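Local coordinates for DegV family protein (Streptococcus agalactiae, PDB 3LUP) that binds a long-chain fatty acid, here elaidic acid, and may take part in lipid transport or fatty acid metabolism, at residues A94-F99 with L193-E198; K121-P126 with G266-H271; N165-L170 with G174-G179. One frame throughout, in Å; residues are numbered along the deposited sequence.

Contact 1. Residues A94-F99 with L193-E198; sequences AGISGF and LHFNEE. With ELA (Elaidic acid), chain B.
Ile96 and Phe195 meet beside the fatty-acid pocket of a DegV fold. Ile96 lies in the loop between strand 86-89 of the parallel sheet and helix 99-103. Phe195 ends the strand 192-195 of the mixed sheet. The two side chains cross at about a right angle. The touch is a methyl against a ring carbon, with Ile96 CG2 4.0 Å from Phe195 CE1. The methyl approaches the ring at a slant.

The torsions of Ile96 give its two branches separate jobs. CG1 sits between the backbone N and the carbonyl carbon, at a chi1 of 66°. That leaves CG2 anti to the carbonyl carbon, where it meets the ring. The other branch is extended at chi2, 173°, and carries Ile96 CD1 to the lipid, 3.7 Å from C10 of elaidic acid. Phe195 is divided in a similar way. Its CG is anti to the carbonyl carbon, at a chi1 of -82°, and the ring reaches toward the 94-99 loop. CE1 takes the isoleucine, while Phe195 CE2 lies 3.8 Å from C14 of elaidic acid. C14 meets the ring at its edge, in plane. Ile122 and Ile201 also pack on this phenyl group.

Ser97 does not touch the 193-198 segment; it lies against the ligand. Ser97 OG is 3.2 Å from C4 of elaidic acid, near the carboxylate end of the chain. Ser97, Ile96 and Phe195, in that order, thus follow the fatty acid from its head region into its tail.

The polar part of the contact is made by main chain and solvent. Glu198 turns its carboxylate away and offers its carbonyl. One water accepts from Gly95 N at 3.1 Å and donates to Glu198 O at 2.8 Å.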
loop_
_atom_site.group_PDB
_atom_site.type_symbol
_atom_site.label_atom_id
_atom_site.label_comp_id
_atom_site.label_asym_id
_atom_site.label_seq_id
_atom_site.Cartn_x
_atom_site.Cartn_y
_atom_site.Cartn_z
ATOM N N ALA A 94 3.039 5.714 7.303
ATOM C CA ALA A 94 4.071 6.298 8.195
ATOM C C ALA A 94 4.998 5.254 8.839
ATOM O O ALA A 94 6.172 5.524 9.070
ATOM C CB ALA A 94 3.405 7.141 9.294
ATOM N N GLY A 95 4.455 4.065 9.131
ATOM C CA GLY A 95 5.189 2.987 9.798
ATOM C C GLY A 95 6.133 2.178 8.918
ATOM O O GLY A 95 6.827 1.281 9.405
ATOM N N ILE A 96 6.160 2.472 7.621
ATOM C CA ILE A 96 7.042 1.744 6.701
ATOM C C ILE A 96 7.876 2.680 5.828
ATOM O O ILE A 96 8.467 2.248 4.837
ATOM C CB ILE A 96 6.260 0.739 5.807
ATOM C CG1 ILE A 96 5.323 1.467 4.846
ATOM C CG2 ILE A 96 5.496 -0.282 6.666
ATOM C CD1 ILE A 96 4.680 0.561 3.855
ATOM N N SER A 97 7.918 3.954 6.214
ATOM C CA SER A 97 8.584 5.007 5.452
ATOM C C SER A 97 8.353 6.304 6.197
ATOM O O SER A 97 7.226 6.579 6.628
ATOM C CB SER A 97 7.980 5.135 4.052
ATOM O OG SER A 97 8.818 5.898 3.221
ATOM N N GLY A 98 9.412 7.102 6.341
ATOM C CA GLY A 98 9.316 8.383 7.027
ATOM C C GLY A 98 8.853 9.504 6.128
ATOM O O GLY A 98 8.993 10.676 6.467
ATOM N N PHE A 99 8.296 9.150 4.978
ATOM C CA PHE A 99 7.815 10.132 4.020
ATOM C C PHE A 99 6.653 10.942 4.575
ATOM O O PHE A 99 6.643 12.170 4.477
ATOM C CB PHE A 99 7.409 9.454 2.715
ATOM C CG PHE A 99 7.012 10.415 1.647
ATOM C CD1 PHE A 99 5.737 10.391 1.122
ATOM C CD2 PHE A 99 7.911 11.354 1.176
ATOM C CE1 PHE A 99 5.361 11.293 0.120
ATOM C CE2 PHE A 99 7.547 12.262 0.187
ATOM C CZ PHE A 99 6.266 12.240 -0.345
ATOM N N LEU A 193 1.624 -12.056 9.006
ATOM C CA LEU A 193 1.987 -10.696 9.395
ATOM C C LEU A 193 0.856 -9.767 9.047
ATOM O O LEU A 193 0.044 -10.081 8.184
ATOM C CB LEU A 193 3.251 -10.258 8.657
ATOM C CG LEU A 193 4.423 -11.241 8.728
ATOM C CD1 LEU A 193 5.428 -10.978 7.641
ATOM C CD2 LEU A 193 5.064 -11.187 10.089
ATOM N N HIS A 194 0.789 -8.636 9.738
ATOM C CA HIS A 194 -0.217 -7.631 9.447
ATOM C C HIS A 194 0.252 -6.225 9.774
ATOM O O HIS A 194 1.326 -6.043 10.340
ATOM C CB HIS A 194 -1.530 -7.975 10.154
ATOM C CG HIS A 194 -1.573 -7.615 11.608
ATOM N ND1 HIS A 194 -0.503 -7.786 12.460
ATOM C CD2 HIS A 194 -2.581 -7.120 12.366
ATOM C CE1 HIS A 194 -0.846 -7.404 13.679
ATOM N NE2 HIS A 194 -2.101 -6.996 13.647
ATOM N N PHE A 195 -0.543 -5.230 9.396
ATOM C CA PHE A 195 -0.289 -3.846 9.798
ATOM C C PHE A 195 -0.883 -3.494 11.157
ATOM O O PHE A 195 -2.066 -3.729 11.415
ATOM C CB PHE A 195 -0.824 -2.888 8.751
ATOM C CG PHE A 195 0.095 -2.691 7.582
ATOM C CD1 PHE A 195 0.778 -1.481 7.414
ATOM C CD2 PHE A 195 0.272 -3.700 6.633
ATOM C CE1 PHE A 195 1.626 -1.274 6.331
ATOM C CE2 PHE A 195 1.135 -3.506 5.538
ATOM C CZ PHE A 195 1.811 -2.281 5.392
ATOM N N ASN A 196 -0.033 -2.941 12.017
ATOM C CA ASN A 196 -0.378 -2.391 13.331
ATOM C C ASN A 196 -1.494 -1.347 13.381
ATOM O O ASN A 196 -1.974 -0.851 12.353
ATOM C CB ASN A 196 0.848 -1.672 13.868
ATOM C CG ASN A 196 1.465 -2.372 15.018
ATOM O OD1 ASN A 196 0.929 -3.355 15.522
ATOM N ND2 ASN A 196 2.605 -1.868 15.466
ATOM N N GLU A 197 -1.853 -0.962 14.603
ATOM C CA GLU A 197 -2.639 0.244 14.801
ATOM C C GLU A 197 -1.820 1.486 14.400
ATOM O O GLU A 197 -2.405 2.505 14.024
ATOM C CB GLU A 197 -3.176 0.326 16.240
ATOM C CG GLU A 197 -4.288 -0.705 16.529
ATOM C CD GLU A 197 -4.637 -0.847 18.022
ATOM O OE1 GLU A 197 -4.877 0.189 18.699
ATOM O OE2 GLU A 197 -4.693 -2.002 18.522
ATOM N N GLU A 198 -0.482 1.383 14.465
ATOM C CA GLU A 198 0.436 2.440 14.011
ATOM C C GLU A 198 0.850 2.268 12.555
ATOM O O GLU A 198 1.691 3.022 12.055
ATOM C CB GLU A 198 1.723 2.478 14.837
ATOM C CG GLU A 198 1.572 2.738 16.326
ATOM C CD GLU A 198 1.856 1.487 17.151
ATOM O OE1 GLU A 198 2.925 0.839 16.929
ATOM O OE2 GLU A 198 1.000 1.157 18.019
HETATM C CA ELA B . 11.757 4.606 2.485
HETATM C C ELA B . 13.243 4.745 2.835
HETATM O O ELA B . 14.072 3.796 2.710
HETATM C C3 ELA B . 11.493 4.305 1.012
HETATM C C4 ELA B . 10.018 4.483 0.668
HETATM C C5 ELA B . 9.391 3.213 0.060
HETATM C C6 ELA B . 8.915 2.241 1.149
HETATM C C7 ELA B . 8.616 0.809 0.723
HETATM C C8 ELA B . 8.219 -0.027 1.946
HETATM C C9 ELA B . 7.150 -1.056 1.601
HETATM C C10 ELA B . 6.788 -2.154 2.530
HETATM C C11 ELA B . 6.180 -3.428 1.980
HETATM C C12 ELA B . 4.933 -3.861 2.740
HETATM C C13 ELA B . 3.654 -3.722 1.931
HETATM C C14 ELA B . 2.599 -4.757 2.296
HETATM C C15 ELA B . 1.381 -4.613 1.372
HETATM C C16 ELA B . 0.145 -5.377 1.850
HETATM C C17 ELA B . -1.007 -4.426 2.157
HETATM C C18 ELA B . -2.361 -5.001 1.757
HETATM O OXT ELA B . 13.654 5.839 3.286
HETATM O O HOH W 1 1.363 4.169 9.498
#

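Contact 2. Residues K121-P126 with G266-H271; sequences KITSAP and GVIATH. With ELA (Elaidic acid), chain B.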
loop_
_atom_site.group_PDB
_atom_site.type_symbol
_atom_site.label_atom_id
_atom_site.label_comp_id
_atom_site.label_asym_id
_atom_site.label_seq_id
_atom_site.Cartn_x
_atom_site.Cartn_y
_atom_site.Cartn_z
ATOM N N LYS A 121 -1.622 4.434 6.838
ATOM C CA LYS A 121 -1.283 3.210 7.583
ATOM C C LYS A 121 -1.339 1.951 6.723
ATOM O O LYS A 121 -1.386 0.822 7.231
ATOM C CB LYS A 121 -2.172 3.045 8.808
ATOM C CG LYS A 121 -2.053 4.171 9.820
ATOM C CD LYS A 121 -2.903 3.829 11.012
ATOM C CE LYS A 121 -2.955 4.946 12.010
ATOM N NZ LYS A 121 -3.994 4.588 13.018
ATOM N N ILE A 122 -1.324 2.145 5.411
ATOM C CA ILE A 122 -1.390 1.025 4.484
ATOM C C ILE A 122 -0.652 1.344 3.181
ATOM O O ILE A 122 0.090 2.331 3.105
ATOM C CB ILE A 122 -2.860 0.542 4.287
ATOM C CG1 ILE A 122 -2.892 -0.917 3.831
ATOM C CG2 ILE A 122 -3.707 1.531 3.456
ATOM C CD1 ILE A 122 -2.462 -1.897 4.957
ATOM N N THR A 123 -0.814 0.490 2.185
ATOM C CA THR A 123 -0.221 0.722 0.883
ATOM C C THR A 123 -0.898 -0.202 -0.114
ATOM O O THR A 123 -1.917 -0.792 0.205
ATOM C CB THR A 123 1.338 0.557 0.919
ATOM O OG1 THR A 123 1.898 1.034 -0.306
ATOM C CG2 THR A 123 1.762 -0.892 1.154
ATOM N N SER A 124 -0.353 -0.324 -1.317
ATOM C CA SER A 124 -0.936 -1.202 -2.332
ATOM C C SER A 124 -2.421 -0.849 -2.539
ATOM O O SER A 124 -2.757 0.341 -2.634
ATOM C CB SER A 124 -0.734 -2.675 -1.943
ATOM O OG SER A 124 -1.291 -3.546 -2.909
ATOM N N ALA A 125 -3.296 -1.861 -2.556
ATOM C CA ALA A 125 -4.671 -1.715 -3.043
ATOM C C ALA A 125 -5.633 -0.943 -2.126
ATOM O O ALA A 125 -6.472 -0.173 -2.622
ATOM C CB ALA A 125 -5.243 -3.067 -3.412
ATOM N N PRO A 126 -5.548 -1.163 -0.792
ATOM C CA PRO A 126 -6.327 -0.319 0.115
ATOM C C PRO A 126 -6.030 1.169 -0.050
ATOM O O PRO A 126 -6.954 1.985 0.001
ATOM C CB PRO A 126 -5.888 -0.821 1.496
ATOM C CG PRO A 126 -5.696 -2.259 1.291
ATOM C CD PRO A 126 -5.007 -2.334 -0.068
ATOM N N GLY A 266 7.827 -3.307 -7.931
ATOM C CA GLY A 266 9.186 -3.505 -7.456
ATOM C C GLY A 266 9.407 -2.854 -6.112
ATOM O O GLY A 266 10.242 -3.298 -5.321
ATOM N N VAL A 267 8.644 -1.802 -5.843
ATOM C CA VAL A 267 8.724 -1.094 -4.568
ATOM C C VAL A 267 8.456 -2.049 -3.396
ATOM O O VAL A 267 9.304 -2.189 -2.516
ATOM C CB VAL A 267 7.800 0.146 -4.555
ATOM C CG1 VAL A 267 7.791 0.796 -3.194
ATOM C CG2 VAL A 267 8.268 1.159 -5.622
ATOM N N ILE A 268 7.312 -2.738 -3.423
ATOM C CA ILE A 268 6.910 -3.671 -2.361
ATOM C C ILE A 268 7.577 -5.046 -2.480
ATOM O O ILE A 268 7.917 -5.642 -1.476
ATOM C CB ILE A 268 5.369 -3.780 -2.260
ATOM C CG1 ILE A 268 4.772 -2.401 -1.943
ATOM C CG2 ILE A 268 4.964 -4.769 -1.186
ATOM C CD1 ILE A 268 3.284 -2.256 -2.213
ATOM N N ALA A 269 7.790 -5.536 -3.696
ATOM C CA ALA A 269 8.620 -6.720 -3.918
ATOM C C ALA A 269 10.004 -6.584 -3.238
ATOM O O ALA A 269 10.470 -7.505 -2.573
ATOM C CB ALA A 269 8.773 -6.981 -5.394
ATOM N N THR A 270 10.637 -5.428 -3.383
ATOM C CA THR A 270 11.871 -5.117 -2.654
ATOM C C THR A 270 11.821 -5.449 -1.152
ATOM O O THR A 270 12.780 -5.983 -0.606
ATOM C CB THR A 270 12.296 -3.624 -2.853
ATOM O OG1 THR A 270 12.618 -3.389 -4.231
ATOM C CG2 THR A 270 13.515 -3.272 -2.005
ATOM N N HIS A 271 10.715 -5.135 -0.486
ATOM C CA HIS A 271 10.640 -5.315 0.967
ATOM C C HIS A 271 10.018 -6.645 1.386
ATOM O O HIS A 271 10.262 -7.145 2.490
ATOM C CB HIS A 271 9.919 -4.126 1.608
ATOM C CG HIS A 271 10.660 -2.837 1.432
ATOM N ND1 HIS A 271 11.635 -2.413 2.309
ATOM C CD2 HIS A 271 10.618 -1.915 0.441
ATOM C CE1 HIS A 271 12.134 -1.264 1.885
ATOM N NE2 HIS A 271 11.530 -0.938 0.755
HETATM C CA ELA B . 11.757 4.606 2.485
HETATM C C ELA B . 13.243 4.745 2.835
HETATM O O ELA B . 14.072 3.796 2.710
HETATM C C3 ELA B . 11.493 4.305 1.012
HETATM C C4 ELA B . 10.018 4.483 0.668
HETATM C C5 ELA B . 9.391 3.213 0.060
HETATM C C6 ELA B . 8.915 2.241 1.149
HETATM C C7 ELA B . 8.616 0.809 0.723
HETATM C C8 ELA B . 8.219 -0.027 1.946
HETATM C C9 ELA B . 7.150 -1.056 1.601
HETATM C C10 ELA B . 6.788 -2.154 2.530
HETATM C C11 ELA B . 6.180 -3.428 1.980
HETATM C C12 ELA B . 4.933 -3.861 2.740
HETATM C C13 ELA B . 3.654 -3.722 1.931
HETATM C C14 ELA B . 2.599 -4.757 2.296
HETATM C C15 ELA B . 1.381 -4.613 1.372
HETATM C C16 ELA B . 0.145 -5.377 1.850
HETATM C C17 ELA B . -1.007 -4.426 2.157
HETATM C C18 ELA B . -2.361 -5.001 1.757
HETATM O OXT ELA B . 13.654 5.839 3.286
#
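Thr123 and Ile268 point their ends at one another in the buried part of the elaidic acid pocket. Ile268 CD1 lies 3.9 Å from Thr123 CG2. Ile268 CD1 is also 4.0 Å from Ser124 CB, so this methyl rests on two neighbouring residues.

The lipid runs past this meeting point. C13 of elaidic acid is 3.5 Å from Thr123 CG2. Elaidic acid C13 is equally close, 3.5 Å, to Ile268 CG2. Thr123 can offer its methyl here because OG1 is anti to the backbone N, at a chi1 of -169°. The hydroxyl is not lost to the apolar pocket: it hydrogen-bonds Ser13 OG and Gln127 OE1.

His271 presents a flat surface to the chain. C8 of elaidic acid sits 3.4 Å above one face of the His271 ring, offset toward the rim. Thr270 CG2 covers the opposite face. The ring is further tied at NE2 to Thr64 OG1. Within the helix, Gly266 O accepts from both Thr270 N and Thr270 OG1, which reach it from opposite faces of the carbonyl plane.

The contact brings the loop leading into helix 124-138 against helix 266-272. Ser124 and Ala125 also pack on strand 230-236, through Ile235 and Ala233. Ala269 of helix 266-272 touches Tyr51 and Tyr52 of helix 48-57.

Contact 3. Residues N165-L170 with G174-G179; sequences NDLNHL and GRLSNG. With ELA (Elaidic acid), chain B.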
loop_
_atom_site.group_PDB
_atom_site.type_symbol
_atom_site.label_atom_id
_atom_site.label_comp_id
_atom_site.label_asym_id
_atom_site.label_seq_id
_atom_site.Cartn_x
_atom_site.Cartn_y
_atom_site.Cartn_z
ATOM N N ASN A 165 7.530 -15.442 1.410
ATOM C CA ASN A 165 8.261 -16.643 1.135
ATOM C C ASN A 165 9.552 -16.699 1.950
ATOM O O ASN A 165 9.870 -17.721 2.570
ATOM C CB ASN A 165 8.517 -16.795 -0.347
ATOM C CG ASN A 165 8.911 -18.186 -0.696
ATOM O OD1 ASN A 165 9.912 -18.404 -1.381
ATOM N ND2 ASN A 165 8.147 -19.162 -0.196
ATOM N N ASP A 166 10.287 -15.592 1.965
ATOM C CA ASP A 166 11.477 -15.499 2.798
ATOM C C ASP A 166 11.596 -14.129 3.454
ATOM O O ASP A 166 11.379 -13.083 2.828
ATOM C CB ASP A 166 12.747 -15.884 2.015
ATOM C CG ASP A 166 13.335 -14.724 1.220
ATOM O OD1 ASP A 166 12.554 -14.064 0.488
ATOM O OD2 ASP A 166 14.570 -14.490 1.334
ATOM N N LEU A 167 11.956 -14.164 4.728
ATOM C CA LEU A 167 11.843 -13.003 5.591
ATOM C C LEU A 167 13.007 -12.009 5.531
ATOM O O LEU A 167 12.925 -10.938 6.125
ATOM C CB LEU A 167 11.646 -13.473 7.030
ATOM C CG LEU A 167 10.309 -14.106 7.399
ATOM C CD1 LEU A 167 10.541 -15.289 8.328
ATOM C CD2 LEU A 167 9.402 -13.071 8.039
ATOM N N ASN A 168 14.082 -12.354 4.833
ATOM C CA ASN A 168 15.249 -11.480 4.756
ATOM C C ASN A 168 14.906 -10.077 4.297
ATOM O O ASN A 168 15.337 -9.100 4.908
ATOM C CB ASN A 168 16.300 -12.088 3.837
ATOM C CG ASN A 168 16.589 -13.514 4.191
ATOM O OD1 ASN A 168 17.273 -13.787 5.190
ATOM N ND2 ASN A 168 16.027 -14.453 3.408
ATOM N N HIS A 169 14.116 -9.991 3.230
ATOM C CA HIS A 169 13.658 -8.716 2.712
ATOM C C HIS A 169 13.014 -7.874 3.797
ATOM O O HIS A 169 13.414 -6.731 4.014
ATOM C CB HIS A 169 12.691 -8.929 1.568
ATOM C CG HIS A 169 13.318 -9.553 0.366
ATOM N ND1 HIS A 169 13.593 -8.842 -0.783
ATOM C CD2 HIS A 169 13.722 -10.824 0.132
ATOM C CE1 HIS A 169 14.139 -9.647 -1.676
ATOM N NE2 HIS A 169 14.226 -10.856 -1.148
ATOM N N LEU A 170 12.037 -8.449 4.494
ATOM C CA LEU A 170 11.360 -7.732 5.565
ATOM C C LEU A 170 12.233 -7.363 6.759
ATOM O O LEU A 170 12.076 -6.276 7.318
ATOM C CB LEU A 170 10.121 -8.477 6.025
ATOM C CG LEU A 170 8.836 -8.060 5.303
ATOM C CD1 LEU A 170 7.663 -8.846 5.837
ATOM C CD2 LEU A 170 8.580 -6.560 5.436
ATOM N N GLY A 174 14.072 -3.786 6.867
ATOM C CA GLY A 174 13.780 -3.120 8.129
ATOM C C GLY A 174 12.327 -2.790 8.379
ATOM O O GLY A 174 12.020 -2.118 9.363
ATOM N N ARG A 175 11.425 -3.245 7.508
ATOM C CA ARG A 175 10.002 -2.884 7.666
ATOM C C ARG A 175 9.229 -3.814 8.597
ATOM O O ARG A 175 8.146 -3.454 9.071
ATOM C CB ARG A 175 9.270 -2.704 6.333
ATOM C CG ARG A 175 10.044 -1.955 5.268
ATOM C CD ARG A 175 10.227 -0.472 5.526
ATOM N NE ARG A 175 11.473 -0.049 4.887
ATOM C CZ ARG A 175 11.812 1.200 4.584
ATOM N NH1 ARG A 175 11.003 2.207 4.846
ATOM N NH2 ARG A 175 12.973 1.438 4.000
ATOM N N LEU A 176 9.781 -4.997 8.856
ATOM C CA LEU A 176 9.311 -5.831 9.962
ATOM C C LEU A 176 9.867 -5.275 11.274
ATOM O O LEU A 176 11.091 -5.145 11.437
ATOM C CB LEU A 176 9.725 -7.300 9.786
ATOM C CG LEU A 176 9.315 -8.237 10.938
ATOM C CD1 LEU A 176 7.798 -8.319 11.111
ATOM C CD2 LEU A 176 9.901 -9.626 10.767
ATOM N N SER A 177 8.970 -4.941 12.201
ATOM C CA SER A 177 9.377 -4.312 13.459
ATOM C C SER A 177 10.029 -5.334 14.369
ATOM O O SER A 177 9.558 -6.479 14.439
ATOM C CB SER A 177 8.179 -3.695 14.166
ATOM O OG SER A 177 7.144 -3.441 13.235
ATOM N N ASN A 178 11.096 -4.893 15.057
ATOM C CA ASN A 178 11.937 -5.707 15.955
ATOM C C ASN A 178 12.500 -6.959 15.255
ATOM O O ASN A 178 12.892 -7.932 15.915
ATOM C CB ASN A 178 11.189 -6.052 17.263
ATOM C CG ASN A 178 12.118 -6.569 18.367
ATOM O OD1 ASN A 178 13.281 -6.174 18.452
ATOM N ND2 ASN A 178 11.604 -7.459 19.212
ATOM N N GLY A 179 12.560 -6.895 13.918
ATOM C CA GLY A 179 12.847 -8.044 13.050
ATOM C C GLY A 179 14.140 -8.780 13.334
ATOM O O GLY A 179 14.168 -10.004 13.357
HETATM C CA ELA B . 11.757 4.606 2.485
HETATM C C ELA B . 13.243 4.745 2.835
HETATM O O ELA B . 14.072 3.796 2.710
HETATM C C3 ELA B . 11.493 4.305 1.012
HETATM C C4 ELA B . 10.018 4.483 0.668
HETATM C C5 ELA B . 9.391 3.213 0.060
HETATM C C6 ELA B . 8.915 2.241 1.149
HETATM C C7 ELA B . 8.616 0.809 0.723
HETATM C C8 ELA B . 8.219 -0.027 1.946
HETATM C C9 ELA B . 7.150 -1.056 1.601
HETATM C C10 ELA B . 6.788 -2.154 2.530
HETATM C C11 ELA B . 6.180 -3.428 1.980
HETATM C C12 ELA B . 4.933 -3.861 2.740
HETATM C C13 ELA B . 3.654 -3.722 1.931
HETATM C C14 ELA B . 2.599 -4.757 2.296
HETATM C C15 ELA B . 1.381 -4.613 1.372
HETATM C C16 ELA B . 0.145 -5.377 1.850
HETATM C C17 ELA B . -1.007 -4.426 2.157
HETATM C C18 ELA B . -2.361 -5.001 1.757
HETATM O OXT ELA B . 13.654 5.839 3.286
HETATM O O HOH W 2 11.943 -4.315 4.449
#
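Arg175 meets Leu170 with its CB, and beyond CG its chain bends at chi2, -71°, on its way to the fatty acid. Leu176 points its CB toward the 165-170 segment, and its chi1 of 178° places CG beside the carbonyl carbon. The side chains of Leu170 and Arg175 cross at about a right angle, with Leu170 CD2 4.0 Å from Arg175 CB. Leu170 CB lies 4.0 Å from Leu176 CB. Leu167 adds a looser apolar touch to Leu176 through the CD2 methyls.

The main chain turns sharply here. Gly174 leaves helical geometry with positive phi and ends helix 168-173. Leu170 O then serves the outgoing loop. Leu176 N bonds to Leu170 O at 3.0 Å, and the bond is nearly straight at 170°. The donor sits above the carbonyl plane. Gly174 N gives Leu170 O a weak bond of 3.2 Å. A water joins the two segments as well, donating to His169 O at 2.9 Å and accepting from Arg175 N at 3.3 Å.

Arg175, in the loop after the helix, reaches the lipid head group. Arg175 NH2 donates to O of elaidic acid at 2.9 Å. The carboxyl carbon C lies at the guanidinium edge, in plane, and C8 of the curved chain lies over one face. NH1 probably also bonds to Ile96 O.

After the turn, residues Leu176 to Gly179 form a type II beta turn that leads into helix 179-186. Leu170 and Leu176 both pack on Leu193 of strand 192-195. Leu170 also touches Leu272 of helix 266-272, and Ser177 bonds to Ile201 at the edge strand 201-205.

How the contacts relate
All three contacts line one elaidic acid molecule. Contact 3 holds its carboxylate, while contacts 1 and 2 pack on its chain. Their centres are close: about 11 Å between contacts 1 and 2, 13 Å between 1 and 3, and 14 Å between 2 and 3. Direct touches join them. Lys121 NZ probably bonds to Glu197 O at 2.8 Å, linking contacts 1 and 2. Leu193 CD1 lies 3.6 Å from Leu170 CD1, linking 1 and 3. His169 ND1 probably bonds to Thr270 O at 3.0 Å, linking 2 and 3. Along the chain, contacts 1 and 2 cross, and contact 3 is nested inside both.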